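Local coordinates for protein aeromonas extracellular serine protease (Aeromonas sobria, PDB 3WQB) that cleaves peptide bonds after paired basic residues, one of them lysine, as a calcium-binding, kexin-like secreted serine protease that activates the host plasma kallikrein/kinin system, at residues A[241-246]-A[503-508]; A[178-183]-A[245-250]; A[21-26]-A[58-63]; A[5-10]-A[62-67]; A[71-76]-A[168-173]. The protein carries 1 engineered substitution. All blocks are in the same frame, centred on the assembly; numbering follows the deposited sequence.

Contact 1. Residues A[241-246]-A[503-508]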
# COMPACT_ATOMS: atom_id res chain seq x y z
N PHE A 241 -10.10 -11.06 1.48
CA PHE A 241 -9.19 -11.93 2.19
C PHE A 241 -8.09 -11.05 2.81
O PHE A 241 -7.78 -11.15 4.00
CB PHE A 241 -8.64 -12.99 1.24
CG PHE A 241 -7.97 -14.17 1.91
CD1 PHE A 241 -8.46 -14.71 3.10
CD2 PHE A 241 -6.85 -14.76 1.32
CE1 PHE A 241 -7.84 -15.82 3.69
CE2 PHE A 241 -6.23 -15.87 1.91
CZ PHE A 241 -6.73 -16.40 3.09
N GLU A 242 -7.52 -10.16 2.00
CA GLU A 242 -6.58 -9.17 2.50
C GLU A 242 -7.26 -7.83 2.73
O GLU A 242 -7.57 -7.10 1.79
CB GLU A 242 -5.43 -9.02 1.51
CG GLU A 242 -4.34 -8.07 1.94
CD GLU A 242 -3.16 -8.19 1.05
OE1 GLU A 242 -2.27 -9.02 1.38
OE2 GLU A 242 -3.12 -7.50 0.02
N ASN A 243 -7.52 -7.53 3.99
CA ASN A 243 -7.85 -6.18 4.37
C ASN A 243 -6.57 -5.36 4.29
O ASN A 243 -5.51 -5.84 4.69
CB ASN A 243 -8.43 -6.18 5.78
CG ASN A 243 -8.92 -4.82 6.21
OD1 ASN A 243 -8.12 -3.91 6.44
ND2 ASN A 243 -10.23 -4.68 6.34
N SER A 244 -6.65 -4.15 3.74
CA SER A 244 -5.48 -3.30 3.55
C SER A 244 -4.80 -2.77 4.82
O SER A 244 -3.71 -2.18 4.75
CB SER A 244 -5.83 -2.16 2.59
OG SER A 244 -6.95 -1.43 3.04
N ASN A 245 -5.44 -2.97 5.98
CA ASN A 245 -4.80 -2.68 7.27
C ASN A 245 -3.88 -3.80 7.77
O ASN A 245 -3.21 -3.63 8.78
CB ASN A 245 -5.85 -2.35 8.34
CG ASN A 245 -6.12 -0.85 8.49
OD1 ASN A 245 -5.21 -0.04 8.38
ND2 ASN A 245 -7.36 -0.49 8.79
N LEU A 246 -3.85 -4.95 7.09
CA LEU A 246 -2.99 -6.04 7.57
C LEU A 246 -1.50 -5.77 7.42
O LEU A 246 -0.71 -6.14 8.30
CB LEU A 246 -3.34 -7.38 6.93
CG LEU A 246 -4.72 -7.96 7.25
CD1 LEU A 246 -4.93 -9.26 6.47
CD2 LEU A 246 -4.90 -8.18 8.75
N LEU A 503 -12.30 -1.25 11.10
CA LEU A 503 -10.84 -1.22 10.99
C LEU A 503 -10.30 -2.54 10.48
O LEU A 503 -9.34 -2.57 9.70
CB LEU A 503 -10.19 -0.92 12.34
CG LEU A 503 -10.61 0.37 13.03
CD1 LEU A 503 -9.88 0.48 14.35
CD2 LEU A 503 -10.35 1.58 12.15
N LEU A 504 -10.91 -3.62 10.91
CA LEU A 504 -10.56 -4.94 10.42
C LEU A 504 -11.82 -5.75 10.21
O LEU A 504 -12.58 -6.02 11.14
CB LEU A 504 -9.59 -5.65 11.38
CG LEU A 504 -9.03 -7.01 10.91
CD1 LEU A 504 -8.28 -6.89 9.57
CD2 LEU A 504 -8.15 -7.63 11.99
N SER A 505 -12.05 -6.09 8.95
CA SER A 505 -13.15 -6.94 8.56
C SER A 505 -12.79 -8.40 8.85
O SER A 505 -11.62 -8.78 8.76
CB SER A 505 -13.46 -6.71 7.08
OG SER A 505 -12.29 -6.82 6.28
N PRO A 506 -13.78 -9.23 9.20
CA PRO A 506 -13.49 -10.62 9.54
C PRO A 506 -13.22 -11.49 8.31
O PRO A 506 -13.45 -11.07 7.17
CB PRO A 506 -14.76 -11.07 10.28
CG PRO A 506 -15.84 -10.21 9.70
CD PRO A 506 -15.20 -8.88 9.41
N PHE A 507 -12.72 -12.70 8.55
CA PHE A 507 -12.48 -13.70 7.50
C PHE A 507 -11.36 -13.24 6.57
O PHE A 507 -11.29 -13.59 5.40
CB PHE A 507 -13.77 -14.07 6.72
CG PHE A 507 -14.95 -14.33 7.62
CD1 PHE A 507 -14.79 -14.97 8.86
CD2 PHE A 507 -16.22 -13.93 7.24
CE1 PHE A 507 -15.89 -15.19 9.69
CE2 PHE A 507 -17.32 -14.15 8.06
CZ PHE A 507 -17.16 -14.78 9.29
N ASN A 508 -10.47 -12.45 7.16
CA ASN A 508 -9.25 -12.03 6.51
C ASN A 508 -8.20 -13.13 6.50
O ASN A 508 -8.48 -14.27 6.89
CB ASN A 508 -8.73 -10.79 7.22
CG ASN A 508 -8.55 -11.03 8.69
OD1 ASN A 508 -7.68 -11.81 9.10
ND2 ASN A 508 -9.39 -10.40 9.51
O HOH W 1 -10.76 -1.97 7.29

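Contact 2. Residues A[178-183]-A[245-250]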
# COMPACT_ATOMS: atom_id res chain seq x y z
N TYR A 178 4.09 -1.75 -4.19
CA TYR A 178 4.44 -3.00 -3.51
C TYR A 178 3.77 -3.09 -2.14
O TYR A 178 3.21 -2.11 -1.65
CB TYR A 178 5.97 -3.17 -3.39
CG TYR A 178 6.68 -2.04 -2.67
CD1 TYR A 178 6.64 -1.94 -1.27
CD2 TYR A 178 7.43 -1.11 -3.37
CE1 TYR A 178 7.30 -0.92 -0.59
CE2 TYR A 178 8.10 -0.08 -2.71
CZ TYR A 178 8.03 0.01 -1.32
OH TYR A 178 8.69 1.02 -0.66
N GLY A 179 3.82 -4.28 -1.55
CA GLY A 179 3.26 -4.49 -0.23
C GLY A 179 3.60 -5.86 0.30
O GLY A 179 4.22 -6.68 -0.40
N MET A 180 3.17 -6.11 1.53
CA MET A 180 3.47 -7.35 2.21
C MET A 180 2.18 -8.05 2.61
O MET A 180 1.41 -7.54 3.42
CB MET A 180 4.34 -7.08 3.43
CG MET A 180 4.87 -8.37 4.07
SD MET A 180 5.92 -8.05 5.48
CE MET A 180 4.72 -7.39 6.58
N SER A 181 1.94 -9.24 2.05
CA SER A 181 0.81 -10.07 2.48
C SER A 181 1.24 -10.87 3.70
O SER A 181 2.39 -11.30 3.79
CB SER A 181 0.35 -10.99 1.35
OG SER A 181 -0.14 -10.22 0.27
N VAL A 182 0.32 -11.04 4.64
CA VAL A 182 0.65 -11.71 5.91
C VAL A 182 -0.43 -12.70 6.29
O VAL A 182 -1.60 -12.50 5.97
CB VAL A 182 0.85 -10.69 7.07
CG1 VAL A 182 2.04 -9.78 6.81
CG2 VAL A 182 -0.41 -9.86 7.31
N VAL A 183 -0.01 -13.75 6.99
CA VAL A 183 -0.95 -14.68 7.62
C VAL A 183 -0.89 -14.62 9.15
O VAL A 183 -1.71 -15.23 9.84
CB VAL A 183 -0.79 -16.15 7.13
CG1 VAL A 183 -1.07 -16.24 5.64
CG2 VAL A 183 0.61 -16.68 7.45
N ASN A 245 -5.44 -2.97 5.98
CA ASN A 245 -4.80 -2.68 7.27
C ASN A 245 -3.88 -3.80 7.77
O ASN A 245 -3.21 -3.63 8.78
CB ASN A 245 -5.85 -2.35 8.34
CG ASN A 245 -6.12 -0.85 8.49
OD1 ASN A 245 -5.21 -0.04 8.38
ND2 ASN A 245 -7.36 -0.49 8.79
N LEU A 246 -3.85 -4.95 7.09
CA LEU A 246 -2.99 -6.04 7.57
C LEU A 246 -1.50 -5.77 7.42
O LEU A 246 -0.71 -6.14 8.30
CB LEU A 246 -3.34 -7.38 6.93
CG LEU A 246 -4.72 -7.96 7.25
CD1 LEU A 246 -4.93 -9.26 6.47
CD2 LEU A 246 -4.90 -8.18 8.75
N ASP A 247 -1.09 -5.13 6.33
CA ASP A 247 0.31 -4.79 6.13
C ASP A 247 0.61 -3.57 7.01
O ASP A 247 0.02 -2.51 6.79
CB ASP A 247 0.57 -4.50 4.65
CG ASP A 247 1.98 -3.97 4.37
OD1 ASP A 247 2.74 -3.66 5.32
OD2 ASP A 247 2.32 -3.88 3.17
N PRO A 248 1.49 -3.73 8.02
CA PRO A 248 1.74 -2.63 8.97
C PRO A 248 2.10 -1.27 8.33
O PRO A 248 1.73 -0.23 8.86
CB PRO A 248 2.89 -3.16 9.84
CG PRO A 248 3.51 -4.26 9.05
CD PRO A 248 2.38 -4.88 8.28
N SER A 249 2.79 -1.29 7.20
CA SER A 249 3.20 -0.04 6.56
C SER A 249 2.00 0.77 6.06
O SER A 249 2.08 1.99 5.93
CB SER A 249 4.13 -0.32 5.39
OG SER A 249 5.29 -0.99 5.85
N ASN A 250 0.89 0.08 5.79
CA ASN A 250 -0.26 0.75 5.21
C ASN A 250 -1.05 1.60 6.20
O ASN A 250 -1.98 2.28 5.80
CB ASN A 250 -1.21 -0.26 4.55
CG ASN A 250 -0.62 -0.89 3.32
OD1 ASN A 250 0.41 -0.44 2.79
ND2 ASN A 250 -1.27 -1.95 2.84

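Contact 3. Residues A[21-26]-A[58-63]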
# COMPACT_ATOMS: atom_id res chain seq x y z
N THR A 21 -18.37 17.92 -23.57
CA THR A 21 -18.16 18.06 -25.01
C THR A 21 -16.71 18.44 -25.36
O THR A 21 -16.27 18.26 -26.50
CB THR A 21 -19.10 19.12 -25.63
OG1 THR A 21 -18.82 20.40 -25.05
CG2 THR A 21 -20.57 18.74 -25.40
N GLU A 22 -15.98 18.97 -24.38
CA GLU A 22 -14.61 19.41 -24.57
C GLU A 22 -13.57 18.35 -24.18
O GLU A 22 -12.37 18.61 -24.16
CB GLU A 22 -14.34 20.71 -23.80
CG GLU A 22 -15.14 21.91 -24.32
CD GLU A 22 -14.72 22.37 -25.71
OE1 GLU A 22 -13.64 21.98 -26.19
OE2 GLU A 22 -15.49 23.15 -26.32
N ARG A 23 -14.05 17.15 -23.87
CA ARG A 23 -13.20 16.09 -23.36
C ARG A 23 -12.39 15.41 -24.47
O ARG A 23 -12.92 14.61 -25.24
CB ARG A 23 -14.09 15.10 -22.58
CG ARG A 23 -13.42 13.92 -21.96
CD ARG A 23 -14.35 13.36 -20.92
NE ARG A 23 -13.98 12.01 -20.49
CZ ARG A 23 -14.37 10.89 -21.10
NH1 ARG A 23 -15.14 10.93 -22.19
NH2 ARG A 23 -14.00 9.72 -20.61
N CYS A 24 -11.10 15.74 -24.52
CA CYS A 24 -10.14 15.15 -25.46
C CYS A 24 -8.73 15.35 -24.92
O CYS A 24 -8.50 16.21 -24.06
CB CYS A 24 -10.25 15.76 -26.87
SG CYS A 24 -9.89 17.55 -27.00
N LEU A 25 -7.79 14.56 -25.44
CA LEU A 25 -6.38 14.66 -25.08
C LEU A 25 -5.53 15.14 -26.24
O LEU A 25 -5.58 14.55 -27.32
CB LEU A 25 -5.84 13.30 -24.66
CG LEU A 25 -6.50 12.53 -23.52
CD1 LEU A 25 -5.97 11.10 -23.45
CD2 LEU A 25 -6.30 13.29 -22.20
N PRO A 26 -4.72 16.19 -26.02
CA PRO A 26 -3.69 16.51 -27.01
C PRO A 26 -2.65 15.39 -27.10
O PRO A 26 -2.49 14.57 -26.17
CB PRO A 26 -3.04 17.79 -26.46
CG PRO A 26 -4.05 18.36 -25.51
CD PRO A 26 -4.71 17.16 -24.90
N ASN A 58 -10.00 11.53 -15.13
CA ASN A 58 -10.56 12.83 -15.50
C ASN A 58 -9.51 13.92 -15.49
O ASN A 58 -9.60 14.90 -14.73
CB ASN A 58 -11.80 13.22 -14.68
CG ASN A 58 -12.67 14.26 -15.40
OD1 ASN A 58 -12.86 14.18 -16.61
ND2 ASN A 58 -13.17 15.22 -14.66
N LEU A 59 -8.49 13.74 -16.33
CA LEU A 59 -7.34 14.63 -16.36
C LEU A 59 -7.23 15.40 -17.67
O LEU A 59 -6.26 16.12 -17.89
CB LEU A 59 -6.04 13.85 -16.10
CG LEU A 59 -5.75 12.61 -16.96
CD1 LEU A 59 -5.56 12.94 -18.43
CD2 LEU A 59 -4.51 11.91 -16.41
N TRP A 60 -8.24 15.27 -18.53
CA TRP A 60 -8.17 15.88 -19.86
C TRP A 60 -7.96 17.40 -19.84
O TRP A 60 -7.28 17.95 -20.70
CB TRP A 60 -9.38 15.49 -20.70
CG TRP A 60 -10.70 15.98 -20.16
CD1 TRP A 60 -11.57 15.29 -19.38
CD2 TRP A 60 -11.29 17.26 -20.40
NE1 TRP A 60 -12.67 16.06 -19.10
CE2 TRP A 60 -12.52 17.28 -19.71
CE3 TRP A 60 -10.89 18.40 -21.11
CZ2 TRP A 60 -13.37 18.39 -19.73
CZ3 TRP A 60 -11.73 19.51 -21.12
CH2 TRP A 60 -12.95 19.50 -20.43
N TRP A 61 -8.54 18.09 -18.86
CA TRP A 61 -8.43 19.53 -18.77
C TRP A 61 -7.05 19.94 -18.30
O TRP A 61 -6.51 20.93 -18.77
CB TRP A 61 -9.54 20.10 -17.89
CG TRP A 61 -9.58 21.60 -17.78
CD1 TRP A 61 -10.34 22.47 -18.53
CD2 TRP A 61 -8.88 22.41 -16.83
NE1 TRP A 61 -10.13 23.76 -18.11
CE2 TRP A 61 -9.24 23.75 -17.06
CE3 TRP A 61 -7.96 22.12 -15.81
CZ2 TRP A 61 -8.71 24.81 -16.31
CZ3 TRP A 61 -7.44 23.17 -15.06
CH2 TRP A 61 -7.83 24.50 -15.31
N ALA A 62 -6.44 19.16 -17.40
CA ALA A 62 -5.03 19.36 -17.09
C ALA A 62 -4.18 19.28 -18.36
O ALA A 62 -3.39 20.17 -18.65
CB ALA A 62 -4.55 18.37 -16.05
N HIS A 63 -4.38 18.22 -19.14
CA HIS A 63 -3.61 18.05 -20.36
C HIS A 63 -3.86 19.16 -21.38
O HIS A 63 -2.91 19.64 -21.99
CB HIS A 63 -3.85 16.67 -20.96
CG HIS A 63 -3.07 15.58 -20.28
ND1 HIS A 63 -2.64 14.45 -20.94
CD2 HIS A 63 -2.62 15.47 -19.00
CE1 HIS A 63 -1.98 13.68 -20.10
NE2 HIS A 63 -1.95 14.27 -18.92
O HOH W 2 -12.47 12.01 -18.20

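Contact 4. Residues A[5-10]-A[62-67]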
# COMPACT_ATOMS: atom_id res chain seq x y z
N ALA A 5 -7.07 20.82 -29.38
CA ALA A 5 -6.33 22.06 -29.21
C ALA A 5 -6.17 22.43 -27.75
O ALA A 5 -6.97 22.01 -26.92
CB ALA A 5 -7.04 23.18 -29.96
N PRO A 6 -5.15 23.24 -27.41
CA PRO A 6 -5.05 23.73 -26.04
C PRO A 6 -6.25 24.59 -25.66
O PRO A 6 -6.84 25.25 -26.52
CB PRO A 6 -3.79 24.60 -26.06
CG PRO A 6 -3.00 24.10 -27.21
CD PRO A 6 -4.00 23.68 -28.23
N LEU A 7 -6.60 24.57 -24.38
CA LEU A 7 -7.58 25.49 -23.83
C LEU A 7 -6.85 26.58 -23.09
O LEU A 7 -5.73 26.38 -22.60
CB LEU A 7 -8.52 24.76 -22.88
CG LEU A 7 -9.48 23.73 -23.47
CD1 LEU A 7 -10.18 22.99 -22.34
CD2 LEU A 7 -10.49 24.36 -24.43
N THR A 8 -7.48 27.75 -22.99
CA THR A 8 -6.90 28.86 -22.24
C THR A 8 -6.92 28.59 -20.74
O THR A 8 -6.10 29.12 -19.99
CB THR A 8 -7.63 30.19 -22.50
OG1 THR A 8 -8.93 30.14 -21.93
CG2 THR A 8 -7.72 30.47 -24.00
N GLY A 9 -7.86 27.75 -20.30
CA GLY A 9 -8.08 27.49 -18.88
C GLY A 9 -9.00 28.50 -18.23
O GLY A 9 -9.30 28.40 -17.04
N LYS A 10 -9.47 29.46 -19.03
CA LYS A 10 -10.29 30.57 -18.52
C LYS A 10 -11.65 30.63 -19.20
O LYS A 10 -12.44 31.54 -18.93
CB LYS A 10 -9.57 31.91 -18.71
CG LYS A 10 -8.14 31.97 -18.18
CD LYS A 10 -8.05 31.68 -16.69
CE LYS A 10 -6.60 31.56 -16.24
NZ LYS A 10 -6.51 31.17 -14.81
N ALA A 62 -6.44 19.16 -17.40
CA ALA A 62 -5.03 19.36 -17.09
C ALA A 62 -4.18 19.28 -18.36
O ALA A 62 -3.39 20.17 -18.65
CB ALA A 62 -4.55 18.37 -16.05
N HIS A 63 -4.38 18.22 -19.14
CA HIS A 63 -3.61 18.05 -20.36
C HIS A 63 -3.86 19.16 -21.38
O HIS A 63 -2.91 19.64 -21.99
CB HIS A 63 -3.85 16.67 -20.96
CG HIS A 63 -3.07 15.58 -20.28
ND1 HIS A 63 -2.64 14.45 -20.94
CD2 HIS A 63 -2.62 15.47 -19.00
CE1 HIS A 63 -1.98 13.68 -20.10
NE2 HIS A 63 -1.95 14.27 -18.92
N ARG A 64 -5.11 19.59 -21.53
CA ARG A 64 -5.44 20.64 -22.49
C ARG A 64 -4.98 22.02 -22.03
O ARG A 64 -4.94 22.94 -22.84
CB ARG A 64 -6.95 20.67 -22.80
CG ARG A 64 -7.45 19.48 -23.59
CD ARG A 64 -8.85 19.70 -24.12
NE ARG A 64 -8.85 20.63 -25.25
CZ ARG A 64 -9.93 21.12 -25.84
NH1 ARG A 64 -11.15 20.78 -25.43
NH2 ARG A 64 -9.80 21.97 -26.85
N THR A 65 -4.66 22.19 -20.75
CA THR A 65 -4.15 23.48 -20.26
C THR A 65 -2.66 23.46 -19.91
O THR A 65 -2.15 24.41 -19.31
CB THR A 65 -4.96 24.02 -19.05
OG1 THR A 65 -4.84 23.11 -17.95
CG2 THR A 65 -6.44 24.24 -19.39
N GLY A 66 -1.97 22.38 -20.28
CA GLY A 66 -0.53 22.32 -20.13
C GLY A 66 -0.04 21.95 -18.74
O GLY A 66 1.15 22.12 -18.43
N VAL A 67 -0.94 21.45 -17.90
CA VAL A 67 -0.57 20.88 -16.60
C VAL A 67 -0.11 19.44 -16.84
O VAL A 67 -0.91 18.55 -17.12
CB VAL A 67 -1.74 20.93 -15.59
CG1 VAL A 67 -1.35 20.27 -14.27
CG2 VAL A 67 -2.21 22.37 -15.35

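Contact 5. Residues A[71-76]-A[168-173]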
# COMPACT_ATOMS: atom_id res chain seq x y z
N GLY A 71 8.57 19.95 -13.46
CA GLY A 71 9.26 20.33 -12.23
C GLY A 71 9.09 19.35 -11.08
O GLY A 71 9.64 19.57 -10.00
N VAL A 72 8.33 18.27 -11.31
CA VAL A 72 8.05 17.28 -10.25
C VAL A 72 8.92 16.03 -10.37
O VAL A 72 8.91 15.37 -11.41
CB VAL A 72 6.57 16.89 -10.20
CG1 VAL A 72 6.30 15.92 -9.02
CG2 VAL A 72 5.70 18.13 -10.03
N ASN A 73 9.66 15.73 -9.31
CA ASN A 73 10.56 14.57 -9.27
C ASN A 73 9.87 13.39 -8.59
O ASN A 73 9.38 13.51 -7.46
CB ASN A 73 11.85 14.91 -8.51
CG ASN A 73 12.72 15.91 -9.25
OD1 ASN A 73 12.69 16.01 -10.48
ND2 ASN A 73 13.53 16.65 -8.49
N VAL A 74 9.80 12.28 -9.31
CA VAL A 74 9.15 11.07 -8.83
C VAL A 74 10.16 9.93 -8.72
O VAL A 74 10.87 9.63 -9.69
CB VAL A 74 8.00 10.63 -9.77
CG1 VAL A 74 7.27 9.42 -9.19
CG2 VAL A 74 7.00 11.76 -10.00
N ALA A 75 10.21 9.27 -7.56
CA ALA A 75 11.02 8.06 -7.37
C ALA A 75 10.15 6.82 -7.53
O ALA A 75 9.11 6.70 -6.88
CB ALA A 75 11.65 8.05 -5.99
N VAL A 76 10.59 5.90 -8.38
CA VAL A 76 9.92 4.62 -8.55
C VAL A 76 10.74 3.56 -7.84
O VAL A 76 11.82 3.16 -8.31
CB VAL A 76 9.71 4.31 -10.05
CG1 VAL A 76 9.08 2.96 -10.24
CG2 VAL A 76 8.83 5.38 -10.67
N SER A 168 17.94 10.67 -3.48
CA SER A 168 16.47 10.56 -3.46
C SER A 168 15.74 11.59 -2.62
O SER A 168 14.51 11.67 -2.70
CB SER A 168 16.02 9.14 -3.08
OG SER A 168 16.22 8.90 -1.70
N ARG A 169 16.48 12.41 -1.86
CA ARG A 169 15.86 13.33 -0.91
C ARG A 169 14.96 14.37 -1.58
O ARG A 169 13.97 14.79 -0.99
CB ARG A 169 16.90 14.00 0.01
CG ARG A 169 17.91 14.91 -0.69
CD ARG A 169 18.91 15.52 0.29
NE ARG A 169 19.80 14.50 0.87
CZ ARG A 169 19.71 14.02 2.10
NH1 ARG A 169 18.78 14.46 2.94
NH2 ARG A 169 20.56 13.09 2.51
N ASP A 170 15.30 14.76 -2.80
CA ASP A 170 14.60 15.84 -3.49
C ASP A 170 13.51 15.37 -4.44
O ASP A 170 13.09 16.10 -5.33
CB ASP A 170 15.58 16.76 -4.21
CG ASP A 170 16.38 16.05 -5.29
OD1 ASP A 170 16.47 14.79 -5.26
OD2 ASP A 170 16.93 16.76 -6.16
N ASN A 171 13.04 14.14 -4.25
CA ASN A 171 11.79 13.74 -4.89
C ASN A 171 10.61 14.29 -4.13
O ASN A 171 10.63 14.38 -2.90
CB ASN A 171 11.68 12.22 -4.97
CG ASN A 171 12.65 11.65 -5.95
OD1 ASN A 171 12.52 11.85 -7.16
ND2 ASN A 171 13.66 10.95 -5.45
N ARG A 172 9.58 14.68 -4.88
CA ARG A 172 8.31 15.09 -4.27
C ARG A 172 7.24 13.99 -4.30
O ARG A 172 6.19 14.16 -3.69
CB ARG A 172 7.76 16.36 -4.90
CG ARG A 172 8.51 17.62 -4.46
CD ARG A 172 7.63 18.87 -4.57
NE ARG A 172 6.63 18.87 -3.51
CZ ARG A 172 5.50 19.58 -3.51
NH1 ARG A 172 5.19 20.38 -4.53
NH2 ARG A 172 4.67 19.47 -2.47
N VAL A 173 7.49 12.88 -5.00
CA VAL A 173 6.57 11.74 -4.99
C VAL A 173 7.41 10.48 -4.87
O VAL A 173 8.39 10.30 -5.59
CB VAL A 173 5.68 11.68 -6.26
CG1 VAL A 173 4.70 10.54 -6.16
CG2 VAL A 173 4.93 12.99 -6.47

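Contact 1. Residues A[241-246]-A[503-508]
Asn243 ND2 with Ser505 OG, and Asn245 ND2 with Leu503 O, link the subtilisin domain to the P-domain, while an Asx turn shapes the loop that bears both asparagines. The OD1 of Asn243 accepts from the N of Asn245 at 2.9 Å, in the carbonyl plane and on a lone pair, within a type I turn from Asn243 to Leu246. Asn243 CG stands anti to the backbone N (chi1 -175°), which sends the amide carbon out toward 503-508. There ND2 donates to Ser505 OG at 3.0 Å with the hydroxyl almost in the amide plane. A water takes a second N-H of this nitrogen and returns a weak bond to Leu503 O. The same carbonyl receives Asn245 ND2 at 3.0 Å on a lone pair, while Asn245 OD1 is satisfied by the N of Leu534.

Leu246 CD2 also meets Leu504 CD1 at 3.7 Å, the two side chains crossing at about a right angle. Leu503 and Leu504 form a classic bulge opposite Ile491. Arg232 hydrogen-bonds the carbonyls of Phe507 and Asn508. Asn508 OD1 accepts from Leu510 N, its ND2 ties back to Ser505 O at 2.9 Å, and Phe507 O lies at the edge of the Phe241 ring, 3.8 Å from CD1.

Contact 2. Residues A[178-183]-A[245-250]
Asp247 OD2 accepts the backbone N-H of Met180 at 2.9 Å, the one hydrogen bond between residues 178-183 and 245-250. The donor comes from above the carboxylate plane, 54° out of it. The other oxygen works inside its own loop: OD1 takes the N of Ser249 at 3.0 Å, again from above the plane, closing an Asx turn at the start of the 3-10 segment 248-250. One carboxylate thus shapes its own turn and fastens the loop to a strand end. Its CG stands anti to the backbone N (chi1 173°), beside the carbonyl carbon, and CB lies 3.4 Å from Met180 O.

Apolar contacts flank the bond. The Met180 chain runs straight to SD and then bends at chi3 (68°), which sets CE 3.8 Å from Pro248 CD; the two side chains cross at about a right angle. Farther along, Val182 CG2 rests 3.9 Å from Leu246 CB.

The loop 245-250 lies between strands 228-233 and 255-261 and packs here at the end of strand 173-179, a member of the parallel subtilisin sheet. Beyond it, Leu246 touches Met531 on P-domain strand 527-535, while Tyr178 and Gly179 pair antiparallel with a strand of another protein chain, so the sheet continues across that interface.

Contact 3. Residues A[21-26]-A[58-63]
Arg23 and Trp60 carry the main contact by CH-pi packing, the aliphatic CG lying on the indole while the guanidinium finds polar partners elsewhere. CG of Arg23 sits over the five-membered ring of Trp60, 3.7 Å from its centroid and 22° off the normal. The Arg23 CA lies over the same face, and the backbone of Glu22 lies over it toward the rim, with Glu22 O 3.2 Å from CZ3. Trp61 CB lies over the opposite face, toward the rim. In Trp60, chi1 of 63° sets CG between its own backbone N and carbonyl carbon, on the side of 21-26.

Apolar packing continues along the helix. Leu25 CD2 touches Leu59 CD1 at 3.9 Å and also meets the imidazole of His63, whose NE2 is hydrogen-bonded to Ile135 O, while Pro26 CD lies against His63 CB. Leu59, at the N-cap position, places CD1 over the centre of the imidazole, 3.8 Å above its plane.

The polar links are made by water and by residues outside the two segments. Arg23 is extended from CG to NE, and NE donates at 2.7 Å to a water that in turn donates to Asn58 OD1 at 2.7 Å; the water lies in the guanidinium plane. The guanidinium stands 85° from the indole plane and forms a salt bridge with Asp56. Cys24 is disulfide-bonded to Cys4.

The contact therefore combines an apolar interior with a charged end held elsewhere; Cys24 O, 3.5 Å from Trp60 CB, is buried without a polar partner, a probable energetic cost of this close packing.

Contact 4. Residues A[5-10]-A[62-67]
Leu7 and Arg64 meet through their backbones where residues 5-7, in extended conformation, pass the end of helix 60-64: Leu7 N donates to Arg64 O at 2.8 Å, approaching from above the carbonyl plane, 35° out of it. The CA of Pro6 adds a C-H...O contact to the same oxygen. Beyond Leu7 the chain bends into an ST turn, in which Thr8 OG1 accepts from Lys10 N.

The side chain of Arg64 then turns back on the N-terminal segment. Its chain is bent at chi3 (74°), which places NE beside Ala5 O, and the guanidinium grips that single oxygen side-on. NE donates at 2.9 Å, nearly along the C=O axis, and NH2 at 2.8 Å, tilted from the carbonyl plane; both bonds lie in the plane of the guanidinium. Such a fork holds the flat group against rotation.

The helix ends here in a Schellman motif, with Gly66 at the C-prime position in positive phi. Val67 N reaches Ala62 O, which Thr65 N meets from the opposite face, and the bond of Gly66 N to His63 O is weak.

Leu7 lies over one face of the guanidinium, its CG 3.5 Å above the plane over the centre and its CD2 3.5 Å from NH2. NH1 has a different partner, OE1 of Glu22, in a salt bridge which would partly balance its charge. Thr65 CG2 lies 3.7 Å from Gly9 CA, and Thr65 OG1 is bonded to Trp61 O.

Contact 5. Residues A[71-76]-A[168-173]
Asn73 O receives two backbone donors, Arg172 N at 2.8 Å and Val173 N at 3.2 Å, as the chain of residues 168-173 enters the parallel sheet beside strand 73-77. Two residues on, Ala75 N donates to Val173 O at 2.9 Å, so that Val74 bridges Val173 in parallel register. The side chains of these two valines lie side by side and point the same way, with Val74 CG2 4.0 Å from Val173 CB; Val72 CG1 extends the apolar row to Val173 CG2.

Around the backbone bonds stand two asparagines. Asn73 ND2 donates to Asp170 O at 3.2 Å, reaching it from above the carbonyl plane, though the oxygen lies in the plane of the amide. Asn171 sets its CG anti to the carbonyl carbon (chi1 -70°), and its amide lies against Ala75, with ND2 3.6 Å from CB.

Farther out, a type I turn from Ser168 to Asn171 shapes the approach: Ser168 O accepts both the N and ND2 of Asn171, from the same face. Gln142 also bonds ND2, while Arg93 joins Asp170 in a salt bridge and bonds Asn171 OD1. Helix 335-352 packs on Val72 and Val173.

As a worked case of strand entry in a subtilisin-like sheet, the contact implies a division: backbone groups satisfy one another, Asn73 ND2 serves Asp170 O, Arg93 and Gln142 serve the side chains of Asp170 and Asn171, and the valines make the apolar face.

In the fold
Along the chain, contacts 4 and 3 come first, nested around helix 60-64 with centres 8 Å apart and touching each other. Contact 5 follows, its strand 73-77 being the next element after that helix. Contact 2 lies at the far end of the neighbouring strand 173-179, about 24 Å from contact 5 between centres, so both belong to the parallel sheet of the subtilisin domain. Contact 1 shares Asn245 and Leu246 with contact 2 and carries the same loop to the P-domain. The series thus runs from the N-terminal residues through the protease sheet to the domain interface, contacts 1 and 4 being about 42 Å apart between centres.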